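Local coordinates for beta-1,3-1,4-glucanase (Caldicellulosiruptor sp. F32, PDB 5H4R), which probably hydrolyses mixed-linkage beta-1,3-1,4-glucans such as lichenan, as a glycoside hydrolase family 5 lichenase, at residues P64-D68 with E69-E73; T168-A171 with T172-N176. The protein carries 1 engineered substitution. One frame throughout, in Å; residues are numbered along the deposited sequence.

Interaction 1 (P64-D68 with E69-E73); sequences PSFDD and ELLYE
F66 turns its CG between its own backbone N and carbonyl carbon (chi1 49°), which lays the ring against L71 and Y72 of the turn that follows; D68 has CG swung away from its N (chi1 -172°), bringing OD1 to the amide of L70. The F66 ring is sandwiched: CB of L71 sits over the middle of one face, a CH-pi contact 3.7 Å from the ring centroid, while P64 CB covers the opposite face nearer the rim. The far end of the F66 ring points at the flat side of Y72 in an edge-to-face pair, planes at 80°, with F66 CZ 3.7 Å from Y72 CD2. P64 also touches the phenol, its CG 3.5 Å from Y72 OH, and that hydroxyl is hydrogen-bonded to F61 O. On the polar side, L70 N donates to D68 OD1 at 3.0 Å, from above the carboxylate plane, and L71 N donates to D68 O at 2.9 Å. The same OD1 forms a salt bridge with R117, which helps hold the carboxylate in place. A water links D67 O to E69 N, accepting from the latter at 3.0 Å. The D68-L70 bond makes an Asx turn opening the 3-10 segment 69-71, in the loop that follows barrel strand 50-53 of this family 5 TIM barrel.

Interaction 2 (T168-A171 with T172-N176); sequences TQVA and TRFKN
From T168 to R173 the backbone is regular helix, and the carbonyls of T168, Q169 and V170 each accept from the amide four residues on: T172 N lies 3.0 Å from T168 O, R173 N 3.1 Å from Q169 O, and F174 N 3.1 Å from V170 O. F174 then leaves helical geometry, with phi -102° and psi 17°, and its amide makes a second, weak bond to A171 O at 3.3 Å. A171 O in turn accepts from N232 ND2 of a later loop.

T172 places OG1 beside its own backbone N (chi1 -65°), folding the hydroxyl back along the helix to donate to T168 O at 2.7 Å. That carbonyl is therefore gripped by two donors, amide and hydroxyl, which reach it from opposite faces of its plane. On the inward side V170 and F174 lie one turn apart: V170 CG1 packs 3.9 Å from F174 CD2, and the same ring carbon comes to 3.3 Å of V170 O, which lies at the ring edge. R173 CG rests over one face of the F174 ring, toward its rim, before its bent chain carries the guanidinium off to D120 and Q123. Were F174 replaced by an alanine, V170 CG1 and R173 CG would probably lose the ring they pack on, and a gap is likely to open beneath the helix end.

The F174 side chain also meets I138 of strand 135-139 and L181 and F183 of strand 181-184, with Q123 and V126 of helix 116-131 alongside. The end of helix 156-173 is thus seated on two adjacent barrel strands and the preceding helix, within the beta-alpha-beta crossover that joins those strands.

Both contacts are local, each within one continuous run of chain, and their nearest atoms lie about 11 Å apart. Interaction 1 is a surface contact at the start of a short helical segment, with the side chain of Y72 about 10 Å from a bound glucose unit; interaction 2 is partly buried, at the finish of a long barrel helix. An edge-to-face ring pair, a CH-pi contact and an Asx turn shape the first, whereas main-chain helix bonds and one threonine hydroxyl dominate the second, its aromatic ring facing strands instead of another ring of its own segments. Helix 116-131 is a shared neighbour: R117 and W118 meet 69-73, and Q123 and V126 meet F174.

Interaction 1 (P64-D68 with E69-E73)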
ATOM      1  N   PRO A  64       3.920  10.960  22.864  1.00 26.85           N
ATOM      2  CA  PRO A  64       3.334  12.135  22.217  1.00 20.59           C
ATOM      3  C   PRO A  64       3.290  13.307  23.177  1.00 23.64           C
ATOM      4  O   PRO A  64       3.014  13.146  24.369  1.00 27.44           O
ATOM      5  CB  PRO A  64       1.926  11.659  21.838  1.00 21.17           C
ATOM      6  CG  PRO A  64       1.628  10.601  22.819  1.00 31.14           C
ATOM      7  CD  PRO A  64       2.927   9.892  23.050  1.00 30.88           C
ATOM      8  N   SER A  65       3.547  14.493  22.646  1.00 26.81           N
ATOM      9  CA  SER A  65       3.496  15.686  23.481  1.00 30.41           C
ATOM     10  C   SER A  65       2.071  16.127  23.757  1.00 33.71           C
ATOM     11  O   SER A  65       1.850  16.960  24.641  1.00 42.24           O
ATOM     12  CB  SER A  65       4.282  16.826  22.820  1.00 38.37           C
ATOM     13  OG  SER A  65       3.754  17.140  21.543  1.00 42.82           O
ATOM     14  N   PHE A  66       1.106  15.548  23.064  1.00 29.73           N
ATOM     15  CA  PHE A  66      -0.279  15.971  23.130  1.00 25.99           C
ATOM     16  C   PHE A  66      -1.101  14.944  23.888  1.00 28.68           C
ATOM     17  O   PHE A  66      -0.673  13.805  24.100  1.00 27.43           O
ATOM     18  CB  PHE A  66      -0.836  16.173  21.722  1.00 22.19           C
ATOM     19  CG  PHE A  66      -0.562  15.027  20.787  1.00 21.22           C
ATOM     20  CD1 PHE A  66      -1.384  13.917  20.783  1.00 18.17           C
ATOM     21  CD2 PHE A  66       0.505  15.067  19.900  1.00 19.89           C
ATOM     22  CE1 PHE A  66      -1.158  12.849  19.911  1.00 16.79           C
ATOM     23  CE2 PHE A  66       0.735  14.010  19.016  1.00 20.88           C
ATOM     24  CZ  PHE A  66      -0.102  12.892  19.030  1.00 17.01           C
ATOM     25  N   ASP A  67      -2.291  15.376  24.318  1.00 27.70           N
ATOM     26  CA  ASP A  67      -3.181  14.525  25.099  1.00 28.86           C
ATOM     27  C   ASP A  67      -4.202  13.798  24.239  1.00 31.08           C
ATOM     28  O   ASP A  67      -4.560  12.658  24.546  1.00 34.59           O
ATOM     29  CB  ASP A  67      -3.923  15.359  26.146  1.00 34.62           C
ATOM     30  CG  ASP A  67      -2.991  15.990  27.147  1.00 56.12           C
ATOM     31  OD1 ASP A  67      -2.105  15.275  27.662  1.00 62.60           O
ATOM     32  OD2 ASP A  67      -3.143  17.202  27.414  1.00 59.98           O
ATOM     33  N   ASP A  68      -4.678  14.436  23.175  1.00 24.91           N
ATOM     34  CA  ASP A  68      -5.731  13.883  22.323  1.00 22.20           C
ATOM     35  C   ASP A  68      -5.122  12.936  21.289  1.00 19.04           C
ATOM     36  O   ASP A  68      -4.422  13.378  20.376  1.00 20.19           O
ATOM     37  CB  ASP A  68      -6.474  15.028  21.635  1.00 28.81           C
ATOM     38  CG  ASP A  68      -7.714  14.569  20.884  1.00 29.42           C
ATOM     39  OD1 ASP A  68      -7.883  13.350  20.648  1.00 23.84           O
ATOM     40  OD2 ASP A  68      -8.528  15.450  20.523  1.00 29.08           O
ATOM     41  N   GLU A  69      -5.421  11.631  21.399  1.00 19.36           N
ATOM     42  CA  GLU A  69      -4.838  10.659  20.477  1.00 18.90           C
ATOM     43  C   GLU A  69      -5.226  10.926  19.031  1.00 17.40           C
ATOM     44  O   GLU A  69      -4.542  10.445  18.130  1.00 14.37           O
ATOM     45  CB  GLU A  69      -5.253   9.228  20.843  1.00 20.24           C
ATOM     46  CG  GLU A  69      -6.700   8.910  20.528  1.00 21.31           C
ATOM     47  CD  GLU A  69      -7.090   7.534  20.961  1.00 27.07           C
ATOM     48  OE1 GLU A  69      -6.409   6.568  20.559  1.00 20.18           O
ATOM     49  OE2 GLU A  69      -8.083   7.418  21.700  1.00 23.64           O
ATOM     50  N   LEU A  70      -6.300  11.675  18.774  1.00 13.67           N
ATOM     51  CA  LEU A  70      -6.652  11.956  17.391  1.00 14.79           C
ATOM     52  C   LEU A  70      -5.607  12.823  16.703  1.00 15.42           C
ATOM     53  O   LEU A  70      -5.542  12.830  15.474  1.00 12.70           O
ATOM     54  CB  LEU A  70      -8.031  12.609  17.319  1.00 15.13           C
ATOM     55  CG  LEU A  70      -9.231  11.767  17.746  1.00 27.90           C
ATOM     56  CD1 LEU A  70     -10.510  12.436  17.276  1.00 22.79           C
ATOM     57  CD2 LEU A  70      -9.158  10.376  17.201  1.00 18.68           C
ATOM     58  N   LEU A  71      -4.772  13.540  17.467  1.00 15.08           N
ATOM     59  CA  LEU A  71      -3.721  14.348  16.865  1.00 13.59           C
ATOM     60  C   LEU A  71      -2.631  13.511  16.199  1.00 14.18           C
ATOM     61  O   LEU A  71      -1.805  14.073  15.477  1.00 14.35           O
ATOM     62  CB  LEU A  71      -3.137  15.288  17.932  1.00 16.66           C
ATOM     63  CG  LEU A  71      -4.141  16.335  18.428  1.00 22.92           C
ATOM     64  CD1 LEU A  71      -3.615  17.109  19.627  1.00 31.69           C
ATOM     65  CD2 LEU A  71      -4.517  17.293  17.330  1.00 26.24           C
ATOM     66  N   TYR A  72      -2.620  12.185  16.378  1.00 12.62           N
ATOM     67  CA  TYR A  72      -1.751  11.363  15.543  1.00 12.10           C
ATOM     68  C   TYR A  72      -2.075  11.563  14.067  1.00 12.86           C
ATOM     69  O   TYR A  72      -1.178  11.506  13.230  1.00 10.85           O
ATOM     70  CB  TYR A  72      -1.866   9.882  15.915  1.00 12.41           C
ATOM     71  CG  TYR A  72      -0.921   9.461  17.032  1.00 11.89           C
ATOM     72  CD1 TYR A  72       0.403   9.110  16.766  1.00 16.08           C
ATOM     73  CD2 TYR A  72      -1.345   9.441  18.349  1.00 14.18           C
ATOM     74  CE1 TYR A  72       1.263   8.724  17.798  1.00 15.76           C
ATOM     75  CE2 TYR A  72      -0.502   9.071  19.367  1.00 13.44           C
ATOM     76  CZ  TYR A  72       0.801   8.726  19.102  1.00 14.86           C
ATOM     77  OH  TYR A  72       1.602   8.351  20.174  1.00 15.03           O
ATOM     78  N   GLU A  73      -3.344  11.822  13.736  1.00 12.80           N
ATOM     79  CA  GLU A  73      -3.721  12.005  12.337  1.00 12.13           C
ATOM     80  C   GLU A  73      -2.909  13.102  11.662  1.00 13.17           C
ATOM     81  O   GLU A  73      -2.668  13.039  10.451  1.00 12.10           O
ATOM     82  CB  GLU A  73      -5.213  12.348  12.233  1.00 11.90           C
ATOM     83  CG  GLU A  73      -5.696  12.447  10.770  1.00 11.78           C
ATOM     84  CD  GLU A  73      -7.130  12.959  10.604  1.00 13.50           C
ATOM     85  OE1 GLU A  73      -7.893  13.023  11.593  1.00 12.81           O
ATOM     86  OE2 GLU A  73      -7.473  13.337   9.457  1.00 12.53           O
TER
HETATM   87  O   HOH W   1      -6.986  10.602  23.779  1.00 24.67           O

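Interaction 2 (T168-A171 with T172-N176)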
ATOM      1  N   THR A 168     -10.761  -8.505  13.892  1.00 10.33           N
ATOM      2  CA  THR A 168     -12.127  -8.730  14.340  1.00 10.25           C
ATOM      3  C   THR A 168     -12.824  -7.395  14.563  1.00 11.11           C
ATOM      4  O   THR A 168     -13.967  -7.188  14.136  1.00 12.32           O
ATOM      5  CB  THR A 168     -12.145  -9.575  15.621  1.00 11.06           C
ATOM      6  OG1 THR A 168     -11.681 -10.897  15.355  1.00 12.22           O
ATOM      7  CG2 THR A 168     -13.556  -9.683  16.176  1.00 14.00           C
ATOM      8  N   GLN A 169     -12.137  -6.466  15.236  1.00  9.69           N
ATOM      9  CA  GLN A 169     -12.736  -5.178  15.554  1.00 10.34           C
ATOM     10  C   GLN A 169     -12.970  -4.358  14.301  1.00 10.34           C
ATOM     11  O   GLN A 169     -14.049  -3.785  14.122  1.00 12.78           O
ATOM     12  CB  GLN A 169     -11.865  -4.402  16.532  1.00 10.44           C
ATOM     13  CG  GLN A 169     -11.837  -5.010  17.903  1.00 10.74           C
ATOM     14  CD  GLN A 169     -10.857  -4.320  18.799  1.00 12.76           C
ATOM     15  OE1 GLN A 169     -11.146  -3.243  19.353  1.00 12.57           O
ATOM     16  NE2 GLN A 169      -9.694  -4.932  18.980  1.00 13.69           N
ATOM     17  N   VAL A 170     -11.959  -4.262  13.434  1.00 10.05           N
ATOM     18  CA  VAL A 170     -12.094  -3.443  12.234  1.00  9.77           C
ATOM     19  C   VAL A 170     -13.099  -4.070  11.272  1.00 10.15           C
ATOM     20  O   VAL A 170     -13.987  -3.389  10.739  1.00 10.38           O
ATOM     21  CB  VAL A 170     -10.721  -3.226  11.579  1.00  9.34           C
ATOM     22  CG1 VAL A 170     -10.865  -2.485  10.250  1.00 12.32           C
ATOM     23  CG2 VAL A 170      -9.810  -2.470  12.561  1.00 14.68           C
ATOM     24  N   ALA A 171     -12.975  -5.372  11.014  1.00 11.32           N
ATOM     25  CA  ALA A 171     -13.893  -6.003  10.073  1.00  9.25           C
ATOM     26  C   ALA A 171     -15.329  -5.899  10.563  1.00 10.44           C
ATOM     27  O   ALA A 171     -16.255  -5.689   9.768  1.00 11.06           O
ATOM     28  CB  ALA A 171     -13.512  -7.466   9.848  1.00  9.90           C
ATOM     29  N   THR A 172     -15.542  -6.033  11.875  1.00 10.57           N
ATOM     30  CA  THR A 172     -16.901  -5.929  12.391  1.00  9.78           C
ATOM     31  C   THR A 172     -17.462  -4.530  12.157  1.00  9.20           C
ATOM     32  O   THR A 172     -18.619  -4.375  11.747  1.00 10.52           O
ATOM     33  CB  THR A 172     -16.940  -6.304  13.887  1.00 10.71           C
ATOM     34  OG1 THR A 172     -16.596  -7.683  14.048  1.00 13.58           O
ATOM     35  CG2 THR A 172     -18.339  -6.103  14.453  1.00 14.20           C
ATOM     36  N   ARG A 173     -16.662  -3.493  12.397  1.00  8.52           N
ATOM     37  CA  ARG A 173     -17.151  -2.133  12.203  1.00 12.63           C
ATOM     38  C   ARG A 173     -17.597  -1.918  10.764  1.00  9.54           C
ATOM     39  O   ARG A 173     -18.595  -1.241  10.519  1.00 11.39           O
ATOM     40  CB  ARG A 173     -16.055  -1.133  12.579  1.00 12.87           C
ATOM     41  CG  ARG A 173     -16.399   0.345  12.353  1.00 12.46           C
ATOM     42  CD  ARG A 173     -17.546   0.789  13.248  1.00 12.19           C
ATOM     43  NE  ARG A 173     -17.136   0.944  14.650  1.00 12.36           N
ATOM     44  CZ  ARG A 173     -16.719   2.087  15.187  1.00 16.09           C
ATOM     45  NH1 ARG A 173     -16.665   3.183  14.457  1.00 16.28           N
ATOM     46  NH2 ARG A 173     -16.392   2.147  16.466  1.00 17.95           N
ATOM     47  N   PHE A 174     -16.838  -2.460   9.804  1.00 10.15           N
ATOM     48  CA  PHE A 174     -17.024  -2.172   8.387  1.00 10.39           C
ATOM     49  C   PHE A 174     -17.750  -3.295   7.652  1.00 10.94           C
ATOM     50  O   PHE A 174     -17.739  -3.316   6.416  1.00 12.46           O
ATOM     51  CB  PHE A 174     -15.670  -1.888   7.725  1.00 10.31           C
ATOM     52  CG  PHE A 174     -15.059  -0.578   8.131  1.00  8.95           C
ATOM     53  CD1 PHE A 174     -15.478   0.619   7.569  1.00 13.54           C
ATOM     54  CD2 PHE A 174     -14.056  -0.542   9.092  1.00  8.83           C
ATOM     55  CE1 PHE A 174     -14.897   1.822   7.942  1.00 11.68           C
ATOM     56  CE2 PHE A 174     -13.482   0.650   9.463  1.00  8.58           C
ATOM     57  CZ  PHE A 174     -13.909   1.832   8.918  1.00  9.44           C
ATOM     58  N   LYS A 175     -18.416  -4.191   8.383  1.00 10.91           N
ATOM     59  CA  LYS A 175     -18.933  -5.418   7.768  1.00 12.30           C
ATOM     60  C   LYS A 175     -19.977  -5.146   6.683  1.00 14.72           C
ATOM     61  O   LYS A 175     -20.068  -5.917   5.724  1.00 11.97           O
ATOM     62  CB  LYS A 175     -19.515  -6.361   8.827  1.00 14.16           C
ATOM     63  CG  LYS A 175     -20.744  -5.860   9.497  1.00 15.03           C
ATOM     64  CD  LYS A 175     -21.124  -6.717  10.718  1.00 27.82           C
ATOM     65  CE  LYS A 175     -21.591  -8.089  10.317  1.00 23.54           C
ATOM     66  NZ  LYS A 175     -22.168  -8.818  11.503  1.00 28.25           N
ATOM     67  N   ASN A 176     -20.760  -4.073   6.803  0.55 11.98           N
ATOM     68  CA  ASN A 176     -21.819  -3.784   5.838  0.55 12.46           C
ATOM     69  C   ASN A 176     -21.401  -2.756   4.789  0.55 13.92           C
ATOM     70  O   ASN A 176     -22.258  -2.179   4.110  0.55 13.19           O
ATOM     71  CB  ASN A 176     -23.081  -3.334   6.567  0.55 13.36           C
ATOM     72  CG  ASN A 176     -23.710  -4.460   7.365  0.55 20.64           C
ATOM     73  OD1 ASN A 176     -23.394  -5.634   7.147  0.55 21.73           O
ATOM     74  ND2 ASN A 176     -24.605  -4.118   8.297  0.55 25.47           N
TER